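Local coordinates for protein nucleoporin NUP82 (PDB 3PBP) that serves as a structural component of the nuclear pore complex, its N-terminal beta-propeller domain interacting with the nucleoporin NUP116, at residues R34-W45 with M91-V100. The protein carries 1 engineered substitution. Sequence-based numbering, arbitrary orientation.
Sequences RIVFIQDNIIRW and MEVPWGYSNV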
loop_
_atom_site.group_PDB
_atom_site.type_symbol
_atom_site.label_atom_id
_atom_site.label_comp_id
_atom_site.label_asym_id
_atom_site.label_seq_id
_atom_site.Cartn_x
_atom_site.Cartn_y
_atom_site.Cartn_z
ATOM N N ARG A 34 4.854 -4.791 -28.710
ATOM C CA ARG A 34 3.447 -5.120 -28.989
ATOM C C ARG A 34 2.561 -3.972 -28.538
ATOM O O ARG A 34 2.723 -3.471 -27.433
ATOM C CB ARG A 34 2.987 -6.358 -28.219
ATOM C CG ARG A 34 3.852 -7.600 -28.295
ATOM C CD ARG A 34 3.662 -8.329 -26.981
ATOM N NE ARG A 34 2.981 -9.611 -27.096
ATOM C CZ ARG A 34 2.374 -10.211 -26.078
ATOM N NH1 ARG A 34 2.346 -9.637 -24.885
ATOM N NH2 ARG A 34 1.833 -11.408 -26.244
ATOM N N ILE A 35 1.600 -3.587 -29.371
ATOM C CA ILE A 35 0.693 -2.487 -29.052
ATOM C C ILE A 35 -0.752 -2.939 -28.851
ATOM O O ILE A 35 -1.251 -3.769 -29.611
ATOM C CB ILE A 35 0.707 -1.438 -30.185
ATOM C CG1 ILE A 35 2.096 -0.818 -30.297
ATOM C CG2 ILE A 35 -0.345 -0.363 -29.923
ATOM C CD1 ILE A 35 2.264 0.006 -31.554
ATOM N N VAL A 36 -1.404 -2.403 -27.822
ATOM C CA VAL A 36 -2.811 -2.694 -27.561
ATOM C C VAL A 36 -3.515 -1.341 -27.584
ATOM O O VAL A 36 -3.074 -0.386 -26.940
ATOM C CB VAL A 36 -3.055 -3.405 -26.192
ATOM C CG1 VAL A 36 -4.553 -3.594 -25.949
ATOM C CG2 VAL A 36 -2.409 -4.775 -26.199
ATOM N N PHE A 37 -4.614 -1.276 -28.323
ATOM C CA PHE A 37 -5.367 -0.042 -28.509
ATOM C C PHE A 37 -6.854 -0.265 -28.271
ATOM O O PHE A 37 -7.461 -1.111 -28.924
ATOM C CB PHE A 37 -5.125 0.424 -29.948
ATOM C CG PHE A 37 -5.682 1.776 -30.267
ATOM C CD1 PHE A 37 -5.133 2.925 -29.713
ATOM C CD2 PHE A 37 -6.724 1.910 -31.179
ATOM C CE1 PHE A 37 -5.611 4.184 -30.069
ATOM C CE2 PHE A 37 -7.204 3.161 -31.537
ATOM C CZ PHE A 37 -6.643 4.301 -30.980
ATOM N N ILE A 38 -7.443 0.474 -27.334
ATOM C CA ILE A 38 -8.877 0.331 -27.050
ATOM C C ILE A 38 -9.668 1.552 -27.536
ATOM O O ILE A 38 -9.325 2.702 -27.232
ATOM C CB ILE A 38 -9.156 0.123 -25.545
ATOM C CG1 ILE A 38 -8.502 -1.173 -25.077
ATOM C CG2 ILE A 38 -10.658 0.054 -25.300
ATOM C CD1 ILE A 38 -8.843 -1.537 -23.667
ATOM N N GLN A 39 -10.733 1.289 -28.290
ATOM C CA GLN A 39 -11.565 2.351 -28.855
ATOM C C GLN A 39 -12.916 1.789 -29.326
ATOM O O GLN A 39 -12.968 0.783 -30.048
ATOM C CB GLN A 39 -10.795 2.990 -30.007
ATOM C CG GLN A 39 -11.602 3.738 -31.029
ATOM C CD GLN A 39 -10.702 4.297 -32.114
ATOM O OE1 GLN A 39 -9.924 5.240 -31.879
ATOM N NE2 GLN A 39 -10.777 3.705 -33.306
ATOM N N ASP A 40 -13.999 2.437 -28.901
ATOM C CA ASP A 40 -15.357 2.006 -29.240
ATOM C C ASP A 40 -15.651 0.598 -28.760
ATOM O O ASP A 40 -16.313 -0.176 -29.446
ATOM C CB ASP A 40 -15.602 2.058 -30.750
ATOM C CG ASP A 40 -15.578 3.475 -31.295
ATOM O OD1 ASP A 40 -16.017 4.397 -30.554
ATOM O OD2 ASP A 40 -15.136 3.656 -32.464
ATOM N N ASN A 41 -15.167 0.272 -27.574
ATOM C CA ASN A 41 -15.380 -1.051 -27.008
ATOM C C ASN A 41 -14.796 -2.166 -27.859
ATOM O O ASN A 41 -15.331 -3.273 -27.896
ATOM C CB ASN A 41 -16.866 -1.306 -26.772
ATOM C CG ASN A 41 -17.472 -0.310 -25.808
ATOM O OD1 ASN A 41 -17.012 -0.156 -24.675
ATOM N ND2 ASN A 41 -18.510 0.375 -26.251
ATOM N N ILE A 42 -13.698 -1.862 -28.545
ATOM C CA ILE A 42 -13.018 -2.857 -29.355
ATOM C C ILE A 42 -11.532 -2.852 -28.998
ATOM O O ILE A 42 -10.923 -1.785 -28.837
ATOM C CB ILE A 42 -13.137 -2.579 -30.879
ATOM C CG1 ILE A 42 -14.605 -2.364 -31.279
ATOM C CG2 ILE A 42 -12.543 -3.771 -31.659
ATOM C CD1 ILE A 42 -14.784 -1.889 -32.695
ATOM N N ILE A 43 -10.958 -4.048 -28.872
ATOM C CA ILE A 43 -9.551 -4.181 -28.561
ATOM C C ILE A 43 -8.791 -4.409 -29.856
ATOM O O ILE A 43 -9.137 -5.284 -30.647
ATOM C CB ILE A 43 -9.274 -5.387 -27.643
ATOM C CG1 ILE A 43 -10.090 -5.271 -26.353
ATOM C CG2 ILE A 43 -7.787 -5.464 -27.330
ATOM C CD1 ILE A 43 -10.012 -6.508 -25.435
ATOM N N ARG A 44 -7.770 -3.599 -30.085
ATOM C CA ARG A 44 -6.924 -3.769 -31.254
ATOM C C ARG A 44 -5.538 -4.131 -30.726
ATOM O O ARG A 44 -5.040 -3.503 -29.792
ATOM C CB ARG A 44 -6.834 -2.484 -32.055
ATOM C CG ARG A 44 -8.056 -2.176 -32.842
ATOM C CD ARG A 44 -7.810 -0.967 -33.728
ATOM N NE ARG A 44 -9.014 -0.591 -34.462
ATOM C CZ ARG A 44 -9.136 0.503 -35.208
ATOM N NH1 ARG A 44 -8.121 1.347 -35.330
ATOM N NH2 ARG A 44 -10.285 0.759 -35.822
ATOM N N TRP A 45 -4.921 -5.156 -31.301
ATOM C CA TRP A 45 -3.596 -5.563 -30.864
ATOM C C TRP A 45 -2.732 -5.814 -32.081
ATOM O O TRP A 45 -3.179 -6.410 -33.050
ATOM C CB TRP A 45 -3.689 -6.809 -29.975
ATOM C CG TRP A 45 -4.202 -8.061 -30.644
ATOM C CD1 TRP A 45 -3.455 -9.069 -31.179
ATOM C CD2 TRP A 45 -5.568 -8.462 -30.783
ATOM N NE1 TRP A 45 -4.266 -10.076 -31.632
ATOM C CE2 TRP A 45 -5.570 -9.731 -31.403
ATOM C CE3 TRP A 45 -6.794 -7.875 -30.438
ATOM C CZ2 TRP A 45 -6.751 -10.424 -31.692
ATOM C CZ3 TRP A 45 -7.975 -8.570 -30.727
ATOM C CH2 TRP A 45 -7.942 -9.828 -31.344
HETATM N N MSE A 91 -9.977 -9.100 -19.188
HETATM C CA MSE A 91 -9.982 -9.680 -20.519
HETATM C C MSE A 91 -8.604 -10.070 -21.003
HETATM O O MSE A 91 -7.611 -9.413 -20.697
HETATM C CB MSE A 91 -10.599 -8.704 -21.499
HETATM C CG MSE A 91 -12.074 -8.548 -21.305
HETATM SE SE MSE A 91 -12.833 -7.157 -22.408
HETATM C CE MSE A 91 -14.346 -6.669 -21.295
ATOM N N GLU A 92 -8.565 -11.140 -21.785
ATOM C CA GLU A 92 -7.328 -11.657 -22.331
ATOM C C GLU A 92 -7.117 -11.126 -23.740
ATOM O O GLU A 92 -7.964 -11.327 -24.604
ATOM C CB GLU A 92 -7.402 -13.183 -22.351
ATOM C CG GLU A 92 -6.127 -13.887 -22.754
ATOM C CD GLU A 92 -6.230 -15.396 -22.603
ATOM O OE1 GLU A 92 -6.946 -16.037 -23.401
ATOM O OE2 GLU A 92 -5.596 -15.945 -21.674
ATOM N N VAL A 93 -6.010 -10.423 -23.975
ATOM C CA VAL A 93 -5.715 -9.920 -25.321
ATOM C C VAL A 93 -5.444 -11.177 -26.156
ATOM O O VAL A 93 -4.552 -11.963 -25.834
ATOM C CB VAL A 93 -4.477 -9.018 -25.329
ATOM C CG1 VAL A 93 -4.139 -8.633 -26.740
ATOM C CG2 VAL A 93 -4.741 -7.785 -24.505
ATOM N N PRO A 94 -6.211 -11.383 -27.237
ATOM C CA PRO A 94 -6.080 -12.550 -28.119
ATOM C C PRO A 94 -4.801 -12.676 -28.937
ATOM O O PRO A 94 -4.859 -12.949 -30.133
ATOM C CB PRO A 94 -7.315 -12.447 -29.014
ATOM C CG PRO A 94 -8.239 -11.520 -28.262
ATOM C CD PRO A 94 -7.291 -10.515 -27.709
ATOM N N TRP A 95 -3.650 -12.489 -28.309
ATOM C CA TRP A 95 -2.394 -12.610 -29.039
ATOM C C TRP A 95 -2.342 -14.011 -29.624
ATOM O O TRP A 95 -2.566 -14.991 -28.909
ATOM C CB TRP A 95 -1.184 -12.440 -28.112
ATOM C CG TRP A 95 -1.064 -11.108 -27.463
ATOM C CD1 TRP A 95 -1.222 -10.824 -26.133
ATOM C CD2 TRP A 95 -0.729 -9.874 -28.103
ATOM N NE1 TRP A 95 -1.002 -9.487 -25.907
ATOM C CE2 TRP A 95 -0.701 -8.879 -27.098
ATOM C CE3 TRP A 95 -0.458 -9.511 -29.424
ATOM C CZ2 TRP A 95 -0.401 -7.548 -27.376
ATOM C CZ3 TRP A 95 -0.160 -8.194 -29.700
ATOM C CH2 TRP A 95 -0.137 -7.223 -28.680
ATOM N N GLY A 96 -2.050 -14.118 -30.915
ATOM C CA GLY A 96 -1.962 -15.441 -31.507
ATOM C C GLY A 96 -3.181 -15.833 -32.306
ATOM O O GLY A 96 -3.086 -16.654 -33.218
ATOM N N TYR A 97 -4.333 -15.275 -31.948
ATOM C CA TYR A 97 -5.556 -15.540 -32.687
ATOM C C TYR A 97 -5.582 -14.499 -33.787
ATOM O O TYR A 97 -4.979 -13.430 -33.647
ATOM C CB TYR A 97 -6.771 -15.370 -31.795
ATOM C CG TYR A 97 -6.777 -16.306 -30.624
ATOM C CD1 TYR A 97 -5.986 -16.063 -29.505
ATOM C CD2 TYR A 97 -7.551 -17.461 -30.647
ATOM C CE1 TYR A 97 -5.963 -16.951 -28.438
ATOM C CE2 TYR A 97 -7.533 -18.356 -29.586
ATOM C CZ TYR A 97 -6.737 -18.094 -28.487
ATOM O OH TYR A 97 -6.706 -18.978 -27.438
ATOM N N SER A 98 -6.257 -14.807 -34.884
ATOM C CA SER A 98 -6.329 -13.867 -35.996
ATOM C C SER A 98 -7.776 -13.604 -36.376
ATOM O O SER A 98 -8.182 -12.453 -36.589
ATOM C CB SER A 98 -5.556 -14.411 -37.202
ATOM O OG SER A 98 -5.953 -15.738 -37.499
ATOM N N ASN A 99 -8.561 -14.672 -36.443
ATOM C CA ASN A 99 -9.958 -14.543 -36.802
ATOM C C ASN A 99 -10.845 -14.941 -35.633
ATOM O O ASN A 99 -11.279 -16.089 -35.534
ATOM C CB ASN A 99 -10.260 -15.414 -38.018
ATOM C CG ASN A 99 -11.193 -14.735 -38.990
ATOM O OD1 ASN A 99 -10.940 -13.605 -39.429
ATOM N ND2 ASN A 99 -12.283 -15.415 -39.338
ATOM N N VAL A 100 -11.113 -13.985 -34.751
ATOM C CA VAL A 100 -11.944 -14.241 -33.580
ATOM C C VAL A 100 -13.419 -14.001 -33.900
ATOM O O VAL A 100 -13.968 -12.942 -33.599
ATOM C CB VAL A 100 -11.532 -13.338 -32.405
ATOM C CG1 VAL A 100 -11.958 -13.973 -31.097
ATOM C CG2 VAL A 100 -10.036 -13.102 -32.430
#
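Trp95 slots its indole between Arg34 and Trp45, with the guanidinium over one face and the second tryptophan against the other. On the Arg34 side the stack is nearly flat, planes 17° apart, and Arg34 CZ lies 3.4 Å from the centroid of the Trp95 five-membered ring, an over-the-face cation-pi contact. A bend at chi3 (113°) lets the guanidinium lie flat over the indole, while Arg34 CB lies by Trp95 CH2. On the opposite face Trp45 turns an edge in, an offset edge-to-face pair with planes at 75° and Trp45 CD1 3.5 Å from Trp95 CE3. Trp45 in turn carries Pro94 on one face: Pro94 CD is 3.7 Å from the centroid of the Trp45 six-membered ring, a CH-pi contact. Val93 CG1 meets Trp45 CB, and Val36 CG2 packs on Trp95 CZ2 at 3.6 Å. Trp95 NE1 is hydrogen-bonded to Gly77 O, which helps fix the indole's rotation. Leaving strand 87-92, the chain makes a type II turn from Pro94 to Tyr97 and lays Pro94 and Trp95 against the hairpin 34-39/42-47. The contact packs that hairpin's four-stranded antiparallel sheet against the propeller's next, containing 79-83 and 87-92, with Leu80 of 79-83 touching both Val36 and Val93.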